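Local coordinates for protein transketolase (Campylobacter jejuni, PDB 3L84) that belongs to the transketolase family of thiamine diphosphate-binding proteins, with two cofactor-binding-type domains followed by a C-terminal domain, at residues F207-S211 against Q226-S230; E546-F552 against V626-L630. One frame throughout, in Å; residues are numbered along the deposited sequence.

Interaction 1. Residues F207-S211 against Q226-S230; sequences FEVLS and QAKKS
Residues 208-211 run as an extended strand, with phi from -88° to -130° and psi near 120° to 147°, so alternate side chains, those of Glu208 and Leu210, point toward 226-230, the end of helix 217-228 and the residues after it. CA atoms are closest at Glu208-Ser230 (7.2 Å) and Leu210-Ala227 (8.0 Å). Gln226, helical with chi1 and chi2 both t, lays its amide over Leu210 (CD to Leu210 CD2, 3.6 Å) and gives a weak hydrogen bond from NE2 to Glu208 OE2 (3.4 Å, 134°). A water donates to both Gln226 O and Glu208 OE1, 2.8 Å from each. Ala227 offers a small apolar surface, its CB 4.4 Å from Leu210 CD1. Lys229 N and Ser230 N bond back to Gln226 O and Ala227 O, 3.1 Å each. Ser230, at phi/psi -65°/147° with chi1 t, has its OG 2.7 Å from OE1 of the extended Glu208 (chi1 and chi2 t), and Lys232 O is a second acceptor within reach of the same hydroxyl. The setting is a beta-alpha-beta unit, in which helix 217-228 links parallel strands 208-213 and 234-239. Strand 208-213, an outermost strand of its parallel sheet within this chain, pairs with 234-239 through backbone bonds of Glu208 and Leu210; Leu210 and Ala227 both touch Cys234, while Val209 meets helix 198-204.

Interaction 2. Residues E546-F552 against V626-L630; sequences ELEKQGF and VNFIL
Leu547 (chi1 m, chi2 t) overlaps three side chains of 626-630: its CD2 lies 4.1 Å from Val626 CG1 and 3.7 Å from Leu630 CD2, and its CD1 lies 3.9 Å from Ile629 CD1. The nearest CA pair, Leu547-Val626 at 7.0 Å, sets the register between the final turns of helices 537-549 and 622-629. Val626, chi1 t, also meets Glu546, with its CG2 4.2 Å from Glu546 CG. Both helices stop here. The first ends in a Schellman motif: Phe552 N bonds to Leu547 O (2.9 Å) and Gly551 N to Glu548 O (3.0 Å), with Gly551 at phi/psi 92°/22°, where a CB would strike the preceding carbonyl. This turn brings Phe552 (chi1 m, chi2 -91°) back beside the second helix, and Leu630 CD2 sits over its ring face in a CH-pi contact, 3.8 Å from the centroid and 17° off the normal. Leu630, chi1 m and chi2 t, is the first residue to leave helical angles, and its N bonds to Val626 O (2.9 Å). Gln550 flanks the contact, OE1 3.5 Å from Leu630 CD1, while its NE2 donates to Glu546 OE2 (2.7 Å, 157°). Leu547 and Ile629 both touch Leu530 of strand 528-532, so two helix ends pack side by side on the sheet of the C-terminal domain. The contact is mainly apolar packing with one CH-pi contact, edged by the Gln550 amide; the Glu546-Gln550 bond stays within its own segment, so van der Waals contact and apolar burial join the two helix ends.

How the interactions relate
Neither contact is wholly core: each has buried residues beside more open ones, and they lie on opposite sides of the chain's centre, with contact centres about 71 Å apart and nearest atoms about 53 Å apart. They hold different elements. Interaction 1 joins a strand to the following helix within one beta-alpha-beta unit of the thiamine diphosphate-binding domain, only 15 residues apart; interaction 2 brings together two helices 74 residues apart, one of them near the C-terminus. The chemistry diverges accordingly: interaction 1 combines a polar cluster of carboxylate, hydroxyl, amide and water with the apolar packing of Leu210, whereas interaction 2 is mainly aliphatic and aromatic and buries more surface, 296 against 223 Å².

Interaction 1. Residues F207-S211 against Q226-S230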
# COMPACT_ATOMS: atom_id res chain seq x y z
N PHE A 207 -5.07 3.06 -25.54
CA PHE A 207 -4.02 3.95 -26.00
C PHE A 207 -3.68 3.74 -27.49
O PHE A 207 -3.82 2.63 -28.04
CB PHE A 207 -2.71 3.69 -25.24
CG PHE A 207 -2.66 4.27 -23.83
CD1 PHE A 207 -3.52 3.85 -22.84
CD2 PHE A 207 -1.67 5.19 -23.48
CE1 PHE A 207 -3.44 4.38 -21.56
CE2 PHE A 207 -1.57 5.69 -22.22
CZ PHE A 207 -2.45 5.29 -21.25
N GLU A 208 -3.19 4.80 -28.11
CA GLU A 208 -2.41 4.69 -29.35
C GLU A 208 -0.95 4.49 -28.99
O GLU A 208 -0.44 5.20 -28.11
CB GLU A 208 -2.54 5.95 -30.20
CG GLU A 208 -1.69 5.90 -31.49
CD GLU A 208 -1.93 7.03 -32.47
OE1 GLU A 208 -2.57 8.06 -32.15
OE2 GLU A 208 -1.44 6.91 -33.62
N VAL A 209 -0.28 3.55 -29.65
CA VAL A 209 1.08 3.18 -29.30
C VAL A 209 2.06 3.38 -30.46
O VAL A 209 1.85 2.82 -31.54
CB VAL A 209 1.16 1.73 -28.79
CG1 VAL A 209 2.63 1.41 -28.45
CG2 VAL A 209 0.22 1.51 -27.58
N LEU A 210 3.09 4.18 -30.24
CA LEU A 210 4.15 4.44 -31.22
C LEU A 210 5.43 3.84 -30.69
O LEU A 210 5.65 3.84 -29.48
CB LEU A 210 4.31 5.96 -31.41
CG LEU A 210 3.00 6.68 -31.80
CD1 LEU A 210 3.16 8.23 -31.85
CD2 LEU A 210 2.46 6.16 -33.08
N SER A 211 6.30 3.35 -31.57
CA SER A 211 7.55 2.72 -31.20
C SER A 211 8.68 3.33 -31.99
O SER A 211 8.63 3.31 -33.25
CB SER A 211 7.49 1.22 -31.50
OG SER A 211 6.49 0.61 -30.68
N GLN A 226 2.90 13.17 -34.10
CA GLN A 226 1.79 12.22 -34.19
C GLN A 226 1.04 12.10 -32.85
O GLN A 226 -0.20 12.12 -32.82
CB GLN A 226 2.32 10.86 -34.61
CG GLN A 226 1.27 9.81 -34.82
CD GLN A 226 1.80 8.64 -35.63
OE1 GLN A 226 3.00 8.58 -35.95
NE2 GLN A 226 0.91 7.71 -35.98
N ALA A 227 1.78 11.99 -31.76
CA ALA A 227 1.16 11.87 -30.44
C ALA A 227 0.28 13.07 -30.12
O ALA A 227 -0.80 12.89 -29.56
CB ALA A 227 2.23 11.70 -29.39
N LYS A 228 0.72 14.27 -30.50
CA LYS A 228 -0.04 15.49 -30.22
C LYS A 228 -1.38 15.56 -30.94
O LYS A 228 -2.27 16.29 -30.49
CB LYS A 228 0.84 16.71 -30.51
CG LYS A 228 1.95 16.85 -29.49
CD LYS A 228 3.08 17.73 -29.86
CE LYS A 228 2.71 19.16 -30.02
NZ LYS A 228 3.73 19.93 -30.89
N LYS A 229 -1.52 14.79 -32.02
CA LYS A 229 -2.77 14.74 -32.81
C LYS A 229 -3.62 13.54 -32.49
O LYS A 229 -4.67 13.35 -33.10
CB LYS A 229 -2.50 14.76 -34.33
CG LYS A 229 -1.76 15.96 -34.79
CD LYS A 229 -1.71 15.99 -36.28
CE LYS A 229 -0.88 14.88 -36.88
NZ LYS A 229 -0.57 15.19 -38.31
N SER A 230 -3.19 12.72 -31.53
CA SER A 230 -3.89 11.47 -31.22
C SER A 230 -5.30 11.76 -30.69
O SER A 230 -5.53 12.77 -30.00
CB SER A 230 -3.08 10.64 -30.21
OG SER A 230 -3.68 9.37 -30.05
O HOH W 1 -2.11 10.33 -33.80

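Interaction 2. Residues E546-F552 against V626-L630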
# COMPACT_ATOMS: atom_id res chain seq x y z
N GLU A 546 -20.65 6.70 35.90
CA GLU A 546 -20.64 5.60 36.84
C GLU A 546 -19.56 5.77 37.92
O GLU A 546 -19.82 5.54 39.11
CB GLU A 546 -20.49 4.26 36.11
CG GLU A 546 -20.50 3.01 37.02
CD GLU A 546 -21.80 2.82 37.78
OE1 GLU A 546 -22.84 3.34 37.30
OE2 GLU A 546 -21.78 2.15 38.85
N LEU A 547 -18.35 6.17 37.53
CA LEU A 547 -17.26 6.41 38.47
C LEU A 547 -17.65 7.51 39.46
O LEU A 547 -17.41 7.36 40.65
CB LEU A 547 -15.95 6.74 37.73
CG LEU A 547 -15.20 5.59 37.04
CD1 LEU A 547 -14.27 6.11 35.98
CD2 LEU A 547 -14.42 4.76 38.05
N GLU A 548 -18.29 8.57 38.99
CA GLU A 548 -18.76 9.65 39.87
C GLU A 548 -19.82 9.13 40.85
O GLU A 548 -19.80 9.49 42.03
CB GLU A 548 -19.30 10.81 39.03
CG GLU A 548 -18.24 11.56 38.24
CD GLU A 548 -17.63 12.78 38.92
OE1 GLU A 548 -17.93 13.04 40.13
OE2 GLU A 548 -16.85 13.48 38.25
N LYS A 549 -20.73 8.27 40.39
CA LYS A 549 -21.75 7.67 41.26
C LYS A 549 -21.06 6.82 42.34
O LYS A 549 -21.56 6.75 43.49
CB LYS A 549 -22.73 6.85 40.41
CG LYS A 549 -23.77 6.06 41.14
CD LYS A 549 -24.70 5.38 40.12
CE LYS A 549 -25.87 4.67 40.83
NZ LYS A 549 -26.84 4.09 39.86
N GLN A 550 -19.93 6.20 42.00
CA GLN A 550 -19.13 5.42 42.95
C GLN A 550 -18.15 6.26 43.80
O GLN A 550 -17.42 5.71 44.60
CB GLN A 550 -18.39 4.26 42.25
CG GLN A 550 -19.35 3.25 41.59
CD GLN A 550 -18.66 2.07 40.87
OE1 GLN A 550 -17.64 1.56 41.31
NE2 GLN A 550 -19.28 1.61 39.78
N GLY A 551 -18.15 7.59 43.64
CA GLY A 551 -17.31 8.49 44.45
C GLY A 551 -15.94 8.86 43.92
O GLY A 551 -15.06 9.27 44.68
N PHE A 552 -15.75 8.75 42.61
CA PHE A 552 -14.50 9.18 41.97
C PHE A 552 -14.71 10.33 41.00
O PHE A 552 -15.38 10.15 39.98
CB PHE A 552 -13.86 8.02 41.21
CG PHE A 552 -13.61 6.79 42.07
CD1 PHE A 552 -12.41 6.63 42.74
CD2 PHE A 552 -14.57 5.80 42.17
CE1 PHE A 552 -12.18 5.50 43.54
CE2 PHE A 552 -14.36 4.66 42.98
CZ PHE A 552 -13.16 4.53 43.65
N VAL A 626 -14.90 0.48 33.60
CA VAL A 626 -14.83 0.88 35.00
C VAL A 626 -14.01 -0.09 35.84
O VAL A 626 -13.22 0.32 36.67
CB VAL A 626 -16.23 1.05 35.58
CG1 VAL A 626 -16.22 1.15 37.14
CG2 VAL A 626 -16.93 2.27 34.98
N ASN A 627 -14.19 -1.38 35.62
CA ASN A 627 -13.36 -2.39 36.32
C ASN A 627 -11.88 -2.23 36.04
O ASN A 627 -11.06 -2.34 36.95
CB ASN A 627 -13.87 -3.80 36.03
CG ASN A 627 -15.13 -4.12 36.80
OD1 ASN A 627 -15.48 -3.44 37.77
ND2 ASN A 627 -15.84 -5.15 36.35
N PHE A 628 -11.53 -1.93 34.78
CA PHE A 628 -10.16 -1.67 34.41
C PHE A 628 -9.61 -0.42 35.13
O PHE A 628 -8.50 -0.44 35.70
CB PHE A 628 -10.10 -1.50 32.90
CG PHE A 628 -8.74 -1.14 32.37
CD1 PHE A 628 -7.78 -2.12 32.10
CD2 PHE A 628 -8.41 0.18 32.12
CE1 PHE A 628 -6.53 -1.78 31.62
CE2 PHE A 628 -7.18 0.53 31.60
CZ PHE A 628 -6.22 -0.45 31.36
N ILE A 629 -10.38 0.67 35.13
CA ILE A 629 -9.95 1.93 35.75
C ILE A 629 -9.75 1.75 37.26
O ILE A 629 -8.83 2.33 37.84
CB ILE A 629 -10.94 3.04 35.43
CG1 ILE A 629 -10.88 3.34 33.91
CG2 ILE A 629 -10.68 4.31 36.26
CD1 ILE A 629 -11.91 4.31 33.42
N LEU A 630 -10.60 0.93 37.88
CA LEU A 630 -10.54 0.66 39.34
C LEU A 630 -9.60 -0.48 39.67
O LEU A 630 -9.53 -0.93 40.82
CB LEU A 630 -11.94 0.43 39.88
CG LEU A 630 -12.86 1.65 39.77
CD1 LEU A 630 -14.27 1.40 40.35
CD2 LEU A 630 -12.26 2.93 40.45